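Local coordinates for protein sgbp-b (Bacteroides uniformis, PDB 7K44) that probably binds xyloglucan at the cell surface of a human gut commensal as part of a xyloglucan utilization system, at residues A[123-136]-A[192-206]. Residues are numbered along the deposited sequence; the frame is centred on the assembly and turned at random. Where two conformers were deposited one is given.
Sequences ALPPSISKVSSMMP and ITTMGGTAEVPGFYP
M134 packs against the corner that the chain turns at P202 and G203. Its CB lies 4.4 Å from P206 CD; the bend at chi2 (-72°) carries SD to the edge of the F204 ring, a Met-aromatic contact, with V201 CG1 also beside it, and a second bend at chi3 (-86°) turns the terminal CE to 3.3 Å from G203 O. The backbone of the same residue supplies the one direct hydrogen bond between the segments: Y205 N donates to M134 O over 2.7 Å, bent at the hydrogen (141°) although the donor lies nearly in line with the carbonyl. That oxygen also sits above one face of the F204 ring. Next along, M135 CG rests over the Y205 ring in a CH-pi contact, while its CE packs against P206 CD.

Strands 127-131 and 197-201 belong to the two facing sheets of the IPT/TIG domain, an immunoglobulin-like sandwich. Between them I128 sends CG2 to within 3.6 Å of V201 CG2, and its CD1 meets both I192 CD1 and A199 CB. Toward the 194-197 turn, the P126 ring slides past T194, whose OG1 takes the G196 N-H in an ST turn and donates to a water (2.8 Å) that in turn donates to L124 O. A valine in place of T194 would probably leave that water and G196 N without their hydroxyl partner. The contact is thus an apolar seam with polar links at its ends: water bridges by the 194-197 turn and a backbone hydrogen bond at the end facing strand 371-384 of the xyloglucan-binding domain.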
ATOM      1  N   ALA A 123      -1.905 -24.968   0.170  1.00 32.85           N
ATOM      2  CA  ALA A 123      -1.741 -23.522   0.143  1.00 32.41           C
ATOM      3  C   ALA A 123      -1.284 -23.006   1.503  1.00 31.08           C
ATOM      4  O   ALA A 123      -1.708 -23.500   2.550  1.00 36.73           O
ATOM      5  CB  ALA A 123      -3.065 -22.863  -0.226  1.00 29.89           C
ATOM      6  N   LEU A 124      -0.383 -22.031   1.479  1.00 28.67           N
ATOM      7  CA  LEU A 124      -0.063 -21.257   2.671  1.00 25.16           C
ATOM      8  C   LEU A 124      -1.108 -20.158   2.853  1.00 27.27           C
ATOM      9  O   LEU A 124      -1.739 -19.726   1.882  1.00 28.74           O
ATOM     10  CB  LEU A 124       1.307 -20.611   2.509  1.00 29.18           C
ATOM     11  CG  LEU A 124       2.492 -21.582   2.458  1.00 29.20           C
ATOM     12  CD1 LEU A 124       3.751 -20.875   1.984  1.00 32.53           C
ATOM     13  CD2 LEU A 124       2.713 -22.222   3.806  1.00 28.63           C
ATOM     14  N   PRO A 125      -1.320 -19.696   4.087  1.00 25.67           N
ATOM     15  CA  PRO A 125      -2.234 -18.578   4.294  1.00 27.08           C
ATOM     16  C   PRO A 125      -1.664 -17.315   3.664  1.00 26.20           C
ATOM     17  O   PRO A 125      -0.438 -17.181   3.517  1.00 26.91           O
ATOM     18  CB  PRO A 125      -2.295 -18.448   5.826  1.00 29.04           C
ATOM     19  CG  PRO A 125      -0.996 -18.988   6.292  1.00 32.32           C
ATOM     20  CD  PRO A 125      -0.683 -20.125   5.348  1.00 26.02           C
ATOM     21  N   PRO A 126      -2.519 -16.371   3.284  1.00 24.56           N
ATOM     22  CA  PRO A 126      -2.017 -15.104   2.752  1.00 24.48           C
ATOM     23  C   PRO A 126      -1.460 -14.246   3.876  1.00 26.09           C
ATOM     24  O   PRO A 126      -1.765 -14.433   5.055  1.00 26.47           O
ATOM     25  CB  PRO A 126      -3.269 -14.462   2.146  1.00 25.44           C
ATOM     26  CG  PRO A 126      -4.394 -14.948   3.047  1.00 23.83           C
ATOM     27  CD  PRO A 126      -3.978 -16.362   3.471  1.00 23.24           C
ATOM     28  N   SER A 127      -0.624 -13.292   3.492  1.00 25.00           N
ATOM     29  CA  SER A 127      -0.086 -12.332   4.439  1.00 25.91           C
ATOM     30  C   SER A 127      -0.028 -10.979   3.758  1.00 24.08           C
ATOM     31  O   SER A 127       0.051 -10.889   2.531  1.00 24.73           O
ATOM     32  CB  SER A 127       1.307 -12.732   4.940  1.00 30.79           C
ATOM     33  OG  SER A 127       2.172 -13.053   3.866  1.00 33.65           O
ATOM     34  N   ILE A 128      -0.098  -9.924   4.566  1.00 23.76           N
ATOM     35  CA  ILE A 128      -0.030  -8.549   4.086  1.00 26.56           C
ATOM     36  C   ILE A 128       1.180  -7.876   4.715  1.00 25.38           C
ATOM     37  O   ILE A 128       1.329  -7.876   5.942  1.00 28.27           O
ATOM     38  CB  ILE A 128      -1.310  -7.775   4.429  1.00 24.54           C
ATOM     39  CG1 ILE A 128      -2.487  -8.348   3.653  1.00 24.33           C
ATOM     40  CG2 ILE A 128      -1.111  -6.289   4.112  1.00 26.91           C
ATOM     41  CD1 ILE A 128      -3.850  -7.992   4.242  1.00 27.81           C
ATOM     42  N   SER A 129       2.046  -7.306   3.879  1.00 24.32           N
ATOM     43  CA  SER A 129       3.197  -6.578   4.395  1.00 27.14           C
ATOM     44  C   SER A 129       3.057  -5.064   4.296  1.00 25.10           C
ATOM     45  O   SER A 129       3.628  -4.354   5.125  1.00 30.00           O
ATOM     46  CB  SER A 129       4.487  -7.018   3.698  1.00 33.13           C
ATOM     47  OG  SER A 129       4.429  -6.774   2.307  1.00 37.85           O
ATOM     48  N   LYS A 130       2.321  -4.550   3.313  1.00 23.58           N
ATOM     49  CA  LYS A 130       2.195  -3.110   3.136  0.51 25.91           C
ATOM     50  C   LYS A 130       0.859  -2.800   2.474  1.00 23.71           C
ATOM     51  O   LYS A 130       0.365  -3.575   1.654  1.00 24.99           O
ATOM     52  CB  LYS A 130       3.341  -2.577   2.266  0.51 28.34           C
ATOM     53  CG  LYS A 130       4.494  -1.983   3.057  0.51 33.91           C
ATOM     54  CD  LYS A 130       5.194  -0.885   2.267  0.51 34.15           C
ATOM     55  CE  LYS A 130       5.890  -1.441   1.042  0.51 33.13           C
ATOM     56  NZ  LYS A 130       6.878  -0.465   0.500  0.51 30.61           N
ATOM     57  N   VAL A 131       0.275  -1.645   2.829  1.00 25.06           N
ATOM     58  CA  VAL A 131      -0.961  -1.165   2.222  1.00 23.73           C
ATOM     59  C   VAL A 131      -0.738   0.283   1.801  1.00 23.43           C
ATOM     60  O   VAL A 131      -0.044   1.044   2.489  1.00 24.78           O
ATOM     61  CB  VAL A 131      -2.182  -1.281   3.162  1.00 26.50           C
ATOM     62  CG1 VAL A 131      -3.466  -1.001   2.405  1.00 30.86           C
ATOM     63  CG2 VAL A 131      -2.245  -2.648   3.802  1.00 31.00           C
ATOM     64  N   SER A 132      -1.311   0.660   0.656  1.00 22.84           N
ATOM     65  CA  SER A 132      -1.028   1.977   0.105  1.00 23.29           C
ATOM     66  C   SER A 132      -1.545   3.099   1.002  1.00 21.86           C
ATOM     67  O   SER A 132      -0.905   4.155   1.095  1.00 25.56           O
ATOM     68  CB  SER A 132      -1.544   2.040  -1.337  1.00 22.77           C
ATOM     69  OG  SER A 132      -2.943   1.945  -1.373  1.00 22.28           O
ATOM     70  N   SER A 133      -2.655   2.882   1.698  1.00 19.90           N
ATOM     71  CA  SER A 133      -3.110   3.873   2.657  1.00 19.69           C
ATOM     72  C   SER A 133      -3.972   3.164   3.687  1.00 22.76           C
ATOM     73  O   SER A 133      -4.646   2.178   3.371  1.00 22.41           O
ATOM     74  CB  SER A 133      -3.916   4.979   1.976  1.00 22.58           C
ATOM     75  OG  SER A 133      -4.470   5.851   2.947  1.00 22.59           O
ATOM     76  N   MET A 134      -3.934   3.664   4.926  1.00 22.09           N
ATOM     77  CA  MET A 134      -4.824   3.147   5.959  1.00 22.13           C
ATOM     78  C   MET A 134      -6.169   3.841   5.946  1.00 22.39           C
ATOM     79  O   MET A 134      -7.052   3.479   6.728  1.00 22.30           O
ATOM     80  CB  MET A 134      -4.192   3.279   7.343  1.00 24.86           C
ATOM     81  CG  MET A 134      -2.951   2.434   7.538  1.00 25.12           C
ATOM     82  SD  MET A 134      -3.286   0.654   7.667  1.00 27.63           S
ATOM     83  CE  MET A 134      -3.644   0.519   9.417  1.00 29.54           C
ATOM     84  N   MET A 135      -6.348   4.833   5.078  1.00 21.69           N
ATOM     85  CA  MET A 135      -7.626   5.541   4.972  1.00 20.32           C
ATOM     86  C   MET A 135      -7.895   5.900   3.517  1.00 22.54           C
ATOM     87  O   MET A 135      -8.034   7.071   3.160  1.00 22.15           O
ATOM     88  CB  MET A 135      -7.657   6.774   5.882  1.00 20.47           C
ATOM     89  CG  MET A 135      -9.063   7.268   6.108  1.00 22.52           C
ATOM     90  SD  MET A 135      -9.154   8.639   7.279  1.00 25.21           S
ATOM     91  CE  MET A 135      -8.935   7.769   8.813  1.00 27.54           C
ATOM     92  N   PRO A 136      -8.006   4.899   2.642  1.00 21.50           N
ATOM     93  CA  PRO A 136      -8.232   5.201   1.221  1.00 20.38           C
ATOM     94  C   PRO A 136      -9.579   5.864   0.987  1.00 21.37           C
ATOM     95  O   PRO A 136     -10.596   5.523   1.603  1.00 23.47           O
ATOM     96  CB  PRO A 136      -8.180   3.823   0.543  1.00 20.93           C
ATOM     97  CG  PRO A 136      -7.567   2.921   1.550  1.00 22.93           C
ATOM     98  CD  PRO A 136      -7.959   3.448   2.888  1.00 20.31           C
ATOM     99  N   ILE A 192      -7.848  -9.824   3.864  1.00 26.95           N
ATOM    100  CA  ILE A 192      -7.863 -10.526   2.589  1.00 25.02           C
ATOM    101  C   ILE A 192      -8.010 -12.008   2.899  1.00 23.36           C
ATOM    102  O   ILE A 192      -7.185 -12.582   3.620  1.00 25.07           O
ATOM    103  CB  ILE A 192      -6.588 -10.275   1.776  1.00 25.55           C
ATOM    104  CG1 ILE A 192      -6.451  -8.792   1.420  1.00 33.02           C
ATOM    105  CG2 ILE A 192      -6.605 -11.140   0.512  1.00 27.19           C
ATOM    106  CD1 ILE A 192      -5.125  -8.480   0.735  1.00 33.57           C
ATOM    107  N   THR A 193      -9.065 -12.616   2.384  1.00 22.93           N
ATOM    108  CA  THR A 193      -9.340 -14.025   2.618  1.00 24.58           C
ATOM    109  C   THR A 193      -9.171 -14.773   1.307  1.00 24.56           C
ATOM    110  O   THR A 193      -9.740 -14.378   0.283  1.00 25.33           O
ATOM    111  CB  THR A 193     -10.754 -14.221   3.164  1.00 26.41           C
ATOM    112  OG1 THR A 193     -10.865 -13.595   4.447  1.00 29.36           O
ATOM    113  CG2 THR A 193     -11.065 -15.709   3.320  1.00 26.80           C
ATOM    114  N   THR A 194      -8.382 -15.836   1.341  1.00 24.22           N
ATOM    115  CA  THR A 194      -8.217 -16.743   0.219  1.00 23.17           C
ATOM    116  C   THR A 194      -8.696 -18.120   0.656  1.00 25.68           C
ATOM    117  O   THR A 194      -9.033 -18.344   1.822  1.00 25.88           O
ATOM    118  CB  THR A 194      -6.748 -16.827  -0.194  1.00 26.11           C
ATOM    119  OG1 THR A 194      -5.997 -17.427   0.863  1.00 24.96           O
ATOM    120  CG2 THR A 194      -6.164 -15.450  -0.484  1.00 26.23           C
ATOM    121  N   MET A 195      -8.686 -19.062  -0.289  1.00 25.32           N
ATOM    122  CA  MET A 195      -8.962 -20.450   0.069  1.00 27.42           C
ATOM    123  C   MET A 195      -7.957 -20.991   1.079  1.00 32.13           C
ATOM    124  O   MET A 195      -8.263 -21.961   1.783  1.00 35.94           O
ATOM    125  CB  MET A 195      -9.019 -21.317  -1.191  1.00 28.36           C
ATOM    126  CG  MET A 195     -10.197 -20.982  -2.093  1.00 29.04           C
ATOM    127  SD  MET A 195     -11.777 -21.241  -1.276  1.00 36.63           S
ATOM    128  CE  MET A 195     -11.832 -23.033  -1.185  1.00 38.90           C
ATOM    129  N   GLY A 196      -6.779 -20.371   1.188  1.00 25.45           N
ATOM    130  CA  GLY A 196      -5.752 -20.775   2.125  1.00 27.00           C
ATOM    131  C   GLY A 196      -5.806 -20.151   3.502  1.00 29.58           C
ATOM    132  O   GLY A 196      -5.064 -20.586   4.389  1.00 30.65           O
ATOM    133  N   GLY A 197      -6.628 -19.126   3.710  1.00 26.63           N
ATOM    134  CA  GLY A 197      -6.727 -18.493   5.011  1.00 24.21           C
ATOM    135  C   GLY A 197      -6.961 -17.004   4.881  1.00 24.96           C
ATOM    136  O   GLY A 197      -7.384 -16.514   3.836  1.00 26.44           O
ATOM    137  N   THR A 198      -6.675 -16.286   5.970  1.00 24.20           N
ATOM    138  CA  THR A 198      -7.007 -14.873   6.086  1.00 24.78           C
ATOM    139  C   THR A 198      -5.817 -14.097   6.622  1.00 24.20           C
ATOM    140  O   THR A 198      -5.132 -14.536   7.552  1.00 25.41           O
ATOM    141  CB  THR A 198      -8.218 -14.661   6.999  1.00 28.68           C
ATOM    142  OG1 THR A 198      -9.357 -15.324   6.438  1.00 32.07           O
ATOM    143  CG2 THR A 198      -8.528 -13.169   7.146  1.00 28.91           C
ATOM    144  N   ALA A 199      -5.559 -12.949   6.004  1.00 25.08           N
ATOM    145  CA  ALA A 199      -4.577 -11.993   6.487  1.00 24.77           C
ATOM    146  C   ALA A 199      -5.323 -10.756   6.944  1.00 23.77           C
ATOM    147  O   ALA A 199      -6.251 -10.303   6.269  1.00 23.83           O
ATOM    148  CB  ALA A 199      -3.603 -11.602   5.374  1.00 25.12           C
ATOM    149  N   GLU A 200      -4.921 -10.220   8.093  1.00 24.98           N
ATOM    150  CA  GLU A 200      -5.616  -9.098   8.708  1.00 27.28           C
ATOM    151  C   GLU A 200      -4.639  -7.971   9.008  1.00 31.11           C
ATOM    152  O   GLU A 200      -3.509  -8.211   9.446  1.00 35.09           O
ATOM    153  CB  GLU A 200      -6.310  -9.529  10.011  1.00 33.81           C
ATOM    154  CG  GLU A 200      -7.555 -10.376   9.797  1.00 40.62           C
ATOM    155  CD  GLU A 200      -8.146 -10.905  11.096  1.00 54.12           C
ATOM    156  OE1 GLU A 200      -8.129 -10.172  12.111  1.00 52.59           O
ATOM    157  OE2 GLU A 200      -8.627 -12.061  11.100  1.00 61.05           O
ATOM    158  N   VAL A 201      -5.085  -6.741   8.768  1.00 26.87           N
ATOM    159  CA  VAL A 201      -4.359  -5.530   9.149  1.00 28.86           C
ATOM    160  C   VAL A 201      -5.236  -4.761  10.129  1.00 25.84           C
ATOM    161  O   VAL A 201      -6.236  -4.152   9.714  1.00 26.14           O
ATOM    162  CB  VAL A 201      -4.033  -4.646   7.932  1.00 28.50           C
ATOM    163  CG1 VAL A 201      -3.335  -3.358   8.382  1.00 34.37           C
ATOM    164  CG2 VAL A 201      -3.173  -5.404   6.935  1.00 35.86           C
ATOM    165  N   PRO A 202      -4.915  -4.752  11.418  1.00 27.23           N
ATOM    166  CA  PRO A 202      -5.703  -3.964  12.372  1.00 26.79           C
ATOM    167  C   PRO A 202      -5.372  -2.481  12.252  1.00 26.53           C
ATOM    168  O   PRO A 202      -4.379  -2.082  11.645  1.00 26.66           O
ATOM    169  CB  PRO A 202      -5.245  -4.506  13.724  1.00 30.08           C
ATOM    170  CG  PRO A 202      -3.822  -4.917  13.475  1.00 34.75           C
ATOM    171  CD  PRO A 202      -3.773  -5.425  12.060  1.00 35.78           C
ATOM    172  N   GLY A 203      -6.227  -1.660  12.857  1.00 25.70           N
ATOM    173  CA  GLY A 203      -6.008  -0.225  12.809  1.00 23.85           C
ATOM    174  C   GLY A 203      -6.399   0.427  11.505  1.00 25.71           C
ATOM    175  O   GLY A 203      -6.094   1.607  11.299  1.00 25.22           O
ATOM    176  N   PHE A 204      -7.071  -0.301  10.621  1.00 23.99           N
ATOM    177  CA  PHE A 204      -7.451   0.235   9.324  1.00 23.42           C
ATOM    178  C   PHE A 204      -8.607   1.229   9.460  1.00 24.71           C
ATOM    179  O   PHE A 204      -9.477   1.102  10.326  1.00 24.16           O
ATOM    180  CB  PHE A 204      -7.847  -0.928   8.407  1.00 22.80           C
ATOM    181  CG  PHE A 204      -8.036  -0.530   6.980  1.00 21.92           C
ATOM    182  CD1 PHE A 204      -6.946  -0.242   6.177  1.00 22.95           C
ATOM    183  CD2 PHE A 204      -9.305  -0.471   6.437  1.00 24.19           C
ATOM    184  CE1 PHE A 204      -7.130   0.131   4.853  1.00 24.56           C
ATOM    185  CE2 PHE A 204      -9.497  -0.097   5.125  1.00 25.37           C
ATOM    186  CZ  PHE A 204      -8.410   0.193   4.331  1.00 22.74           C
ATOM    187  N   TYR A 205      -8.595   2.247   8.603  1.00 23.12           N
ATOM    188  CA  TYR A 205      -9.620   3.285   8.586  1.00 23.22           C
ATOM    189  C   TYR A 205      -9.859   3.973   9.935  1.00 22.19           C
ATOM    190  O   TYR A 205     -10.987   3.976  10.447  1.00 24.52           O
ATOM    191  CB  TYR A 205     -10.923   2.775   7.985  1.00 24.63           C
ATOM    192  CG  TYR A 205     -11.472   3.756   6.979  1.00 27.49           C
ATOM    193  CD1 TYR A 205     -10.985   3.789   5.675  1.00 30.21           C
ATOM    194  CD2 TYR A 205     -12.435   4.680   7.349  1.00 28.13           C
ATOM    195  CE1 TYR A 205     -11.481   4.712   4.756  1.00 34.29           C
ATOM    196  CE2 TYR A 205     -12.931   5.607   6.435  1.00 30.47           C
ATOM    197  CZ  TYR A 205     -12.447   5.612   5.147  1.00 35.12           C
ATOM    198  OH  TYR A 205     -12.936   6.532   4.242  1.00 45.73           O
ATOM    199  N   PRO A 206      -8.822   4.584  10.527  1.00 20.89           N
ATOM    200  CA  PRO A 206      -8.901   5.147  11.894  1.00 20.03           C
ATOM    201  C   PRO A 206      -9.619   6.492  11.954  1.00 19.69           C
ATOM    202  O   PRO A 206      -9.061   7.552  12.300  1.00 23.04           O
ATOM    203  CB  PRO A 206      -7.425   5.251  12.290  1.00 21.95           C
ATOM    204  CG  PRO A 206      -6.722   5.511  11.002  1.00 21.39           C
ATOM    205  CD  PRO A 206      -7.468   4.709   9.956  1.00 21.50           C
TER
HETATM  206  O   HOH W   1      -3.620 -22.665   4.715  1.00 42.84           O
HETATM  207  O   HOH W   2      -3.344 -18.184   0.481  1.00 26.82           O
HETATM  208  O   HOH W   3      -2.300 -15.255   7.577  1.00 34.48           O